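Local coordinates for protein polyhedrin (Antheraea mylitta cypovirus 4, PDB 5A9C) that forms the crystalline lattice of viral polyhedra, the occlusion bodies that probably embed and protect cypovirus particles outside the insect host, at residues A[41-46]-A[51-56]; A[70-73]-A[77-80]; A[82-87]-A[95-100]. All blocks are in the same frame, centred on the assembly; numbering follows the deposited sequence.

Contact 1 of 3, residues A[41-46]-A[51-56]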
loop_
_atom_site.group_PDB
_atom_site.type_symbol
_atom_site.label_atom_id
_atom_site.label_comp_id
_atom_site.label_asym_id
_atom_site.label_seq_id
_atom_site.Cartn_x
_atom_site.Cartn_y
_atom_site.Cartn_z
ATOM N N VAL A 41 3.776 -9.227 -14.362
ATOM C CA VAL A 41 5.205 -9.143 -14.126
ATOM C C VAL A 41 5.826 -8.041 -14.965
ATOM O O VAL A 41 5.569 -7.937 -16.167
ATOM C CB VAL A 41 5.911 -10.473 -14.439
ATOM C CG1 VAL A 41 7.387 -10.382 -14.071
ATOM C CG2 VAL A 41 5.234 -11.624 -13.694
ATOM N N VAL A 42 6.639 -7.215 -14.318
ATOM C CA VAL A 42 7.399 -6.187 -15.007
ATOM C C VAL A 42 8.861 -6.619 -15.053
ATOM O O VAL A 42 9.534 -6.676 -14.021
ATOM C CB VAL A 42 7.281 -4.826 -14.296
ATOM C CG1 VAL A 42 8.058 -3.756 -15.058
ATOM C CG2 VAL A 42 5.818 -4.428 -14.147
ATOM N N PHE A 43 9.343 -6.944 -16.248
ATOM C CA PHE A 43 10.723 -7.378 -16.433
ATOM C C PHE A 43 11.574 -6.197 -16.863
ATOM O O PHE A 43 11.391 -5.678 -17.961
ATOM C CB PHE A 43 10.814 -8.441 -17.531
ATOM C CG PHE A 43 10.132 -9.735 -17.204
ATOM C CD1 PHE A 43 10.773 -10.698 -16.442
ATOM C CD2 PHE A 43 8.865 -10.010 -17.696
ATOM C CE1 PHE A 43 10.156 -11.900 -16.158
ATOM C CE2 PHE A 43 8.242 -11.209 -17.416
ATOM C CZ PHE A 43 8.891 -12.159 -16.649
ATOM N N ALA A 44 12.508 -5.779 -16.015
ATOM C CA ALA A 44 13.418 -4.689 -16.361
ATOM C C ALA A 44 14.687 -5.230 -17.015
ATOM O O ALA A 44 15.327 -6.136 -16.482
ATOM C CB ALA A 44 13.763 -3.864 -15.125
ATOM N N GLN A 45 15.041 -4.675 -18.170
ATOM C CA GLN A 45 16.238 -5.089 -18.897
ATOM C C GLN A 45 17.355 -4.059 -18.756
ATOM O O GLN A 45 17.145 -2.872 -19.000
ATOM C CB GLN A 45 15.921 -5.288 -20.382
ATOM C CG GLN A 45 17.151 -5.526 -21.244
ATOM C CD GLN A 45 16.875 -5.359 -22.725
ATOM O OE1 GLN A 45 15.924 -4.686 -23.119
ATOM N NE2 GLN A 45 17.708 -5.975 -23.554
ATOM N N TYR A 46 18.542 -4.519 -18.379
ATOM C CA TYR A 46 19.682 -3.627 -18.193
ATOM C C TYR A 46 20.755 -3.880 -19.244
ATOM O O TYR A 46 20.852 -4.983 -19.782
ATOM C CB TYR A 46 20.259 -3.779 -16.782
ATOM C CG TYR A 46 19.238 -3.532 -15.697
ATOM C CD1 TYR A 46 18.965 -2.245 -15.254
ATOM C CD2 TYR A 46 18.534 -4.583 -15.129
ATOM C CE1 TYR A 46 18.028 -2.014 -14.271
ATOM C CE2 TYR A 46 17.595 -4.362 -14.145
ATOM C CZ TYR A 46 17.343 -3.075 -13.720
ATOM O OH TYR A 46 16.404 -2.849 -12.740
ATOM N N TYR A 51 18.578 -8.846 -15.785
ATOM C CA TYR A 51 17.186 -8.422 -15.688
ATOM C C TYR A 51 16.757 -8.386 -14.229
ATOM O O TYR A 51 17.313 -9.095 -13.389
ATOM C CB TYR A 51 16.266 -9.397 -16.431
ATOM C CG TYR A 51 16.272 -9.283 -17.941
ATOM C CD1 TYR A 51 17.349 -9.745 -18.691
ATOM C CD2 TYR A 51 15.189 -8.734 -18.620
ATOM C CE1 TYR A 51 17.351 -9.651 -20.072
ATOM C CE2 TYR A 51 15.181 -8.641 -20.004
ATOM C CZ TYR A 51 16.265 -9.097 -20.724
ATOM O OH TYR A 51 16.263 -9.002 -22.097
ATOM N N LYS A 52 15.765 -7.558 -13.930
ATOM C CA LYS A 52 15.112 -7.600 -12.629
ATOM C C LYS A 52 13.606 -7.658 -12.827
ATOM O O LYS A 52 13.043 -6.886 -13.603
ATOM C CB LYS A 52 15.495 -6.398 -11.764
ATOM C CG LYS A 52 14.922 -6.474 -10.355
ATOM C CD LYS A 52 15.722 -5.647 -9.358
ATOM C CE LYS A 52 15.597 -4.157 -9.618
ATOM N NZ LYS A 52 16.389 -3.363 -8.628
ATOM N N ALA A 53 12.957 -8.582 -12.131
ATOM C CA ALA A 53 11.527 -8.785 -12.304
ATOM C C ALA A 53 10.739 -8.344 -11.078
ATOM O O ALA A 53 11.097 -8.664 -9.946
ATOM C CB ALA A 53 11.237 -10.249 -12.624
ATOM N N PHE A 54 9.675 -7.586 -11.320
ATOM C CA PHE A 54 8.706 -7.258 -10.285
ATOM C C PHE A 54 7.449 -8.079 -10.542
ATOM O O PHE A 54 6.668 -7.778 -11.446
ATOM C CB PHE A 54 8.403 -5.760 -10.282
ATOM C CG PHE A 54 9.621 -4.905 -10.077
ATOM C CD1 PHE A 54 10.425 -4.556 -11.149
ATOM C CD2 PHE A 54 9.982 -4.481 -8.809
ATOM C CE1 PHE A 54 11.555 -3.783 -10.963
ATOM C CE2 PHE A 54 11.111 -3.708 -8.618
ATOM C CZ PHE A 54 11.898 -3.360 -9.695
ATOM N N ASP A 55 7.274 -9.123 -9.739
ATOM C CA ASP A 55 6.268 -10.152 -9.977
ATOM C C ASP A 55 5.105 -10.022 -8.998
ATOM O O ASP A 55 5.273 -10.224 -7.796
ATOM C CB ASP A 55 6.927 -11.522 -9.822
ATOM C CG ASP A 55 6.046 -12.660 -10.289
ATOM O OD1 ASP A 55 4.828 -12.455 -10.461
ATOM O OD2 ASP A 55 6.587 -13.768 -10.472
ATOM N N TYR A 56 3.927 -9.686 -9.519
ATOM C CA TYR A 56 2.753 -9.458 -8.682
ATOM C C TYR A 56 1.681 -10.514 -8.922
ATOM O O TYR A 56 1.279 -10.753 -10.058
ATOM C CB TYR A 56 2.148 -8.076 -8.955
ATOM C CG TYR A 56 3.120 -6.923 -8.827
ATOM C CD1 TYR A 56 3.870 -6.503 -9.915
ATOM C CD2 TYR A 56 3.281 -6.254 -7.620
ATOM C CE1 TYR A 56 4.756 -5.451 -9.811
ATOM C CE2 TYR A 56 4.168 -5.199 -7.500
ATOM C CZ TYR A 56 4.904 -4.802 -8.601
ATOM O OH TYR A 56 5.787 -3.755 -8.494
#
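Strands 41-45 and 51-56 form a beta hairpin within the six-stranded antiparallel sheet of polyhedrin, between strands 81-87 and 176-182, the axes of these segments approaching to 4.5 Å. Val42 and Phe54 exchange N-H...O bonds in both directions; Ala44 and Lys52 do likewise, Ala44 N reaching Lys52 O at 2.7 Å and Lys52 N returning to Ala44 O at 3.0 Å. On the face of Phe43, Ala53 and Tyr51, the Tyr51 ring folds back across the neighbouring strand: CG lies beside its own backbone N (chi1 -76°), which sets one ring face over Gln45, whose CA is 4.1 Å from the ring centroid in a CH-pi contact. The Gln45 amide runs alongside, its plane 11° from that of the ring. Farther along this face Val41 CG2 meets Asp55 OD1 at 3.4 Å; the carboxylate is held by Tyr191 OH and a salt bridge to Arg39. Helix 185-195 packs over this side through Phe43 and Tyr51. On the side of Ala44 and Lys52, the ring of Tyr46, just past the strand, turns its edge to Lys52, its OH 3.5 Å from Lys52 CE. Both polar ends have partners beyond the hairpin: Tyr46 OH on Leu71 O, Lys52 NZ on Leu72 O and Glu70 O. Backbone pairing sets the register, while Tyr46 and Lys52 tie the hairpin to backbone carbonyls of the 70-72 loop.

Contact 2 of 3, residues A[70-73]-A[77-80]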
loop_
_atom_site.group_PDB
_atom_site.type_symbol
_atom_site.label_atom_id
_atom_site.label_comp_id
_atom_site.label_asym_id
_atom_site.label_seq_id
_atom_site.Cartn_x
_atom_site.Cartn_y
_atom_site.Cartn_z
ATOM N N GLU A 70 13.824 2.144 -7.382
ATOM C CA GLU A 70 13.452 0.734 -7.449
ATOM C C GLU A 70 13.887 0.116 -8.774
ATOM O O GLU A 70 14.229 -1.065 -8.840
ATOM C CB GLU A 70 11.940 0.563 -7.283
ATOM C CG GLU A 70 11.415 0.837 -5.886
ATOM C CD GLU A 70 9.912 0.642 -5.788
ATOM O OE1 GLU A 70 9.174 1.336 -6.518
ATOM O OE2 GLU A 70 9.471 -0.206 -4.983
ATOM N N LEU A 71 13.868 0.923 -9.830
ATOM C CA LEU A 71 14.162 0.443 -11.177
ATOM C C LEU A 71 15.658 0.279 -11.429
ATOM O O LEU A 71 16.062 -0.345 -12.409
ATOM C CB LEU A 71 13.557 1.382 -12.223
ATOM C CG LEU A 71 12.040 1.332 -12.418
ATOM C CD1 LEU A 71 11.580 2.465 -13.320
ATOM C CD2 LEU A 71 11.619 -0.011 -12.999
ATOM N N LEU A 72 16.479 0.839 -10.548
ATOM C CA LEU A 72 17.927 0.758 -10.711
ATOM C C LEU A 72 18.456 -0.655 -10.511
ATOM O O LEU A 72 17.936 -1.418 -9.697
ATOM C CB LEU A 72 18.639 1.708 -9.747
ATOM C CG LEU A 72 18.571 3.209 -10.034
ATOM C CD1 LEU A 72 19.170 3.989 -8.876
ATOM C CD2 LEU A 72 19.283 3.547 -11.333
ATOM N N GLU A 73 19.503 -0.987 -11.258
ATOM C CA GLU A 73 20.229 -2.236 -11.076
ATOM C C GLU A 73 21.157 -2.107 -9.869
ATOM O O GLU A 73 21.454 -1.000 -9.423
ATOM C CB GLU A 73 21.040 -2.546 -12.337
ATOM C CG GLU A 73 21.861 -3.819 -12.276
ATOM C CD GLU A 73 22.566 -4.114 -13.584
ATOM O OE1 GLU A 73 23.274 -3.221 -14.098
ATOM O OE2 GLU A 73 22.414 -5.239 -14.102
ATOM N N ARG A 77 22.756 1.117 -12.446
ATOM C CA ARG A 77 22.359 1.458 -13.808
ATOM C C ARG A 77 20.845 1.459 -13.975
ATOM O O ARG A 77 20.134 0.685 -13.334
ATOM C CB ARG A 77 22.981 0.494 -14.820
ATOM C CG ARG A 77 24.463 0.704 -15.070
ATOM C CD ARG A 77 24.870 0.054 -16.380
ATOM N NE ARG A 77 26.318 -0.007 -16.546
ATOM C CZ ARG A 77 26.946 -0.976 -17.205
ATOM N NH1 ARG A 77 26.250 -1.962 -17.752
ATOM N NH2 ARG A 77 28.268 -0.962 -17.311
ATOM N N TYR A 78 20.366 2.333 -14.854
ATOM C CA TYR A 78 18.951 2.404 -15.179
ATOM C C TYR A 78 18.628 1.449 -16.330
ATOM O O TYR A 78 19.462 1.223 -17.205
ATOM C CB TYR A 78 18.561 3.840 -15.545
ATOM C CG TYR A 78 17.069 4.051 -15.649
ATOM C CD1 TYR A 78 16.313 4.379 -14.529
ATOM C CD2 TYR A 78 16.413 3.910 -16.864
ATOM C CE1 TYR A 78 14.944 4.565 -14.620
ATOM C CE2 TYR A 78 15.048 4.090 -16.964
ATOM C CZ TYR A 78 14.319 4.420 -15.839
ATOM O OH TYR A 78 12.961 4.602 -15.940
ATOM N N PRO A 79 17.413 0.878 -16.328
ATOM C CA PRO A 79 16.999 -0.083 -17.361
ATOM C C PRO A 79 16.784 0.533 -18.748
ATOM O O PRO A 79 16.387 1.691 -18.870
ATOM C CB PRO A 79 15.672 -0.629 -16.818
ATOM C CG PRO A 79 15.169 0.438 -15.906
ATOM C CD PRO A 79 16.391 1.033 -15.279
ATOM N N MET A 80 17.060 -0.256 -19.783
ATOM C CA MET A 80 16.806 0.138 -21.167
ATOM C C MET A 80 15.310 0.183 -21.448
ATOM O O MET A 80 14.846 0.914 -22.326
ATOM C CB MET A 80 17.452 -0.869 -22.122
ATOM C CG MET A 80 18.962 -0.977 -21.997
ATOM S SD MET A 80 19.579 -2.560 -22.603
ATOM C CE MET A 80 18.841 -2.616 -24.234
#
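Leu71, Leu72 and Glu73 pack against Arg77, Tyr78 and Pro79 where the loop between strands 61-66 and 81-87 doubles back on itself. One hydrogen bond closes it: Glu73 N gives to Arg77 O at 2.7 Å, nearly straight (172°). Leu72 brings CD2 to 3.6 Å from Arg77 O, and the same methyl lies at the edge of the Tyr78 ring. Tyr78 starts out away from the other segment, yet with CG opposite the backbone N (chi1 -169°) its ring swings back beside Leu71, and OH comes within 3.7 Å of Leu71 CD1, the methyl that extends opposite its own CA (chi2 171°). The pyrrolidine of Pro79 sits against the Leu71 backbone, CD 3.2 Å from Leu71 O, while its CG meets Leu71 CB at 4.1 Å. Glu73 is extended as far as CD and runs alongside Arg77, but the charged groups do not meet: OE1 stays 4.9 Å from Arg77 NH1, the carboxylate bonding instead to Ser48 and Ser75. Tyr78 OH bonds to Asn144 O just ahead of strand 145-151, Pro79 rests on Ala44 of strand 38-45, and the Met80 backbone pairs with Gln45 at the end of that strand.

Contact 3 of 3, residues A[82-87]-A[95-100]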
loop_
_atom_site.group_PDB
_atom_site.type_symbol
_atom_site.label_atom_id
_atom_site.label_comp_id
_atom_site.label_asym_id
_atom_site.label_seq_id
_atom_site.Cartn_x
_atom_site.Cartn_y
_atom_site.Cartn_z
ATOM N N VAL A 82 11.263 -2.076 -20.192
ATOM C CA VAL A 82 10.601 -3.150 -19.464
ATOM C C VAL A 82 9.700 -3.973 -20.368
ATOM O O VAL A 82 9.142 -3.468 -21.342
ATOM C CB VAL A 82 9.748 -2.621 -18.283
ATOM C CG1 VAL A 82 10.641 -2.055 -17.188
ATOM C CG2 VAL A 82 8.738 -1.579 -18.763
ATOM N N ILE A 83 9.573 -5.253 -20.044
ATOM C CA ILE A 83 8.551 -6.089 -20.645
ATOM C C ILE A 83 7.476 -6.255 -19.590
ATOM O O ILE A 83 7.743 -6.771 -18.503
ATOM C CB ILE A 83 9.087 -7.479 -21.050
ATOM C CG1 ILE A 83 10.184 -7.357 -22.113
ATOM C CG2 ILE A 83 7.953 -8.362 -21.558
ATOM C CD1 ILE A 83 11.535 -6.941 -21.570
ATOM N N VAL A 84 6.273 -5.783 -19.888
ATOM C CA VAL A 84 5.171 -5.913 -18.951
ATOM C C VAL A 84 4.292 -7.082 -19.375
ATOM O O VAL A 84 3.729 -7.085 -20.471
ATOM C CB VAL A 84 4.338 -4.619 -18.846
ATOM C CG1 VAL A 84 3.254 -4.779 -17.788
ATOM C CG2 VAL A 84 5.232 -3.443 -18.498
ATOM N N SER A 85 4.201 -8.079 -18.503
ATOM C CA SER A 85 3.473 -9.307 -18.788
ATOM C C SER A 85 2.160 -9.346 -18.011
ATOM O O SER A 85 2.166 -9.330 -16.782
ATOM C CB SER A 85 4.337 -10.514 -18.419
ATOM O OG SER A 85 3.640 -11.734 -18.609
ATOM N N PHE A 86 1.041 -9.390 -18.732
ATOM C CA PHE A 86 -0.288 -9.447 -18.121
ATOM C C PHE A 86 -0.853 -10.859 -18.243
ATOM O O PHE A 86 -0.929 -11.400 -19.344
ATOM C CB PHE A 86 -1.253 -8.496 -18.840
ATOM C CG PHE A 86 -0.932 -7.035 -18.676
ATOM C CD1 PHE A 86 -0.050 -6.402 -19.536
ATOM C CD2 PHE A 86 -1.556 -6.284 -17.691
ATOM C CE1 PHE A 86 0.231 -5.050 -19.397
ATOM C CE2 PHE A 86 -1.285 -4.934 -17.546
ATOM C CZ PHE A 86 -0.390 -4.313 -18.402
ATOM N N ASN A 87 -1.272 -11.454 -17.131
ATOM C CA ASN A 87 -1.779 -12.823 -17.179
ATOM C C ASN A 87 -2.997 -13.059 -16.291
ATOM O O ASN A 87 -3.022 -12.649 -15.128
ATOM C CB ASN A 87 -0.669 -13.821 -16.828
ATOM C CG ASN A 87 0.614 -13.565 -17.601
ATOM O OD1 ASN A 87 0.848 -14.151 -18.659
ATOM N ND2 ASN A 87 1.449 -12.678 -17.078
ATOM N N ALA A 95 -6.772 -2.582 -19.238
ATOM C CA ALA A 95 -5.372 -2.846 -18.924
ATOM C C ALA A 95 -4.492 -1.784 -19.575
ATOM O O ALA A 95 -4.688 -1.437 -20.743
ATOM C CB ALA A 95 -4.970 -4.237 -19.391
ATOM N N ARG A 96 -3.518 -1.269 -18.830
ATOM C CA ARG A 96 -2.709 -0.168 -19.347
ATOM C C ARG A 96 -1.358 -0.003 -18.657
ATOM O O ARG A 96 -1.141 -0.485 -17.543
ATOM C CB ARG A 96 -3.487 1.143 -19.241
ATOM C CG ARG A 96 -3.692 1.605 -17.812
ATOM C CD ARG A 96 -4.720 2.716 -17.725
ATOM N NE ARG A 96 -6.070 2.233 -17.983
ATOM C CZ ARG A 96 -7.164 2.974 -17.843
ATOM N NH1 ARG A 96 -7.066 4.235 -17.447
ATOM N NH2 ARG A 96 -8.358 2.453 -18.096
ATOM N N VAL A 97 -0.461 0.697 -19.342
ATOM C CA VAL A 97 0.868 0.996 -18.843
ATOM C C VAL A 97 1.230 2.393 -19.322
ATOM O O VAL A 97 0.783 2.827 -20.383
ATOM C CB VAL A 97 1.924 0.006 -19.409
ATOM C CG1 VAL A 97 3.321 0.348 -18.898
ATOM C CG2 VAL A 97 1.568 -1.428 -19.058
ATOM N N GLU A 98 2.023 3.108 -18.540
ATOM C CA GLU A 98 2.633 4.327 -19.049
ATOM C C GLU A 98 3.951 4.608 -18.347
ATOM O O GLU A 98 4.143 4.240 -17.188
ATOM C CB GLU A 98 1.674 5.523 -18.963
ATOM C CG GLU A 98 1.539 6.157 -17.595
ATOM C CD GLU A 98 0.569 7.327 -17.598
ATOM O OE1 GLU A 98 -0.066 7.567 -18.644
ATOM O OE2 GLU A 98 0.443 8.006 -16.558
ATOM N N ALA A 99 4.871 5.224 -19.079
ATOM C CA ALA A 99 6.141 5.655 -18.516
ATOM C C ALA A 99 6.022 7.125 -18.138
ATOM O O ALA A 99 5.908 7.989 -19.004
ATOM C CB ALA A 99 7.262 5.451 -19.511
ATOM N N THR A 100 6.031 7.394 -16.842
ATOM C CA THR A 100 5.905 8.755 -16.339
ATOM C C THR A 100 7.293 9.312 -16.039
ATOM O O THR A 100 8.300 8.626 -16.239
ATOM C CB THR A 100 5.019 8.793 -15.078
ATOM O OG1 THR A 100 5.263 7.623 -14.288
ATOM C CG2 THR A 100 3.541 8.814 -15.465
#
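Phe86 and Val97 meet between two stacked antiparallel sheets: strand 82-87 belongs to the six-stranded sheet and strand 96-100 is an outer strand of the three-stranded one. The strand axes run antiparallel at 164° but come no nearer than 9.6 Å, so the gap is bridged mainly by side chains. The Phe86 ring is presented edge-on, Val97 crossing it at a slant; CG2 lies in the ring plane, 3.5 Å from CZ. The torsion of Val97 (chi1 179°) sets CG1 opposite the backbone N and CG2 beside it, this second methyl doing the touching. Val84 slides past Val97 in the opposite direction, its CG1 4.0 Å from the same CG2, wedging it between valine and phenylalanine. Ala95 CB approaches Phe86 CE2 at 4.2 Å, and Arg96 O lies near the ring plane. The ring also reaches Val148 and Ala150 of strand 145-151 in the hydrophobic layer between the sheets. Ser85 and Asn87 project from the opposite side of strand 82-87, where Ser85 OG also bonds to Ala198 O and Asn87 ND2 to Arg39 O. Between them, Asn87 ND2 gives a hydrogen bond to Ser85 OG at 2.8 Å, the oxygen only 10° out of the amide plane.

The three contacts follow one another along the chain, and contact 1 is the one that touches both others. Toward contact 2, centred about 10 Å away, the polar ties are Tyr46 OH to Leu71 O (2.5 Å) and Lys52 NZ to Leu72 O (2.7 Å), and Phe54 CZ packs 3.4 Å from Glu70 O. Toward contact 3, about 11 Å between centres, the link is the sheet itself: strands 38-45 and 81-87 are neighbours, with Val41 O and Ser85 N 2.7 Å apart and Phe43 N and Ile83 O 2.8 Å. Val42 and Val82 also pack together there. Contacts 2 and 3 adjoin in sequence, yet their centres are about 16 Å apart and they make no other touch.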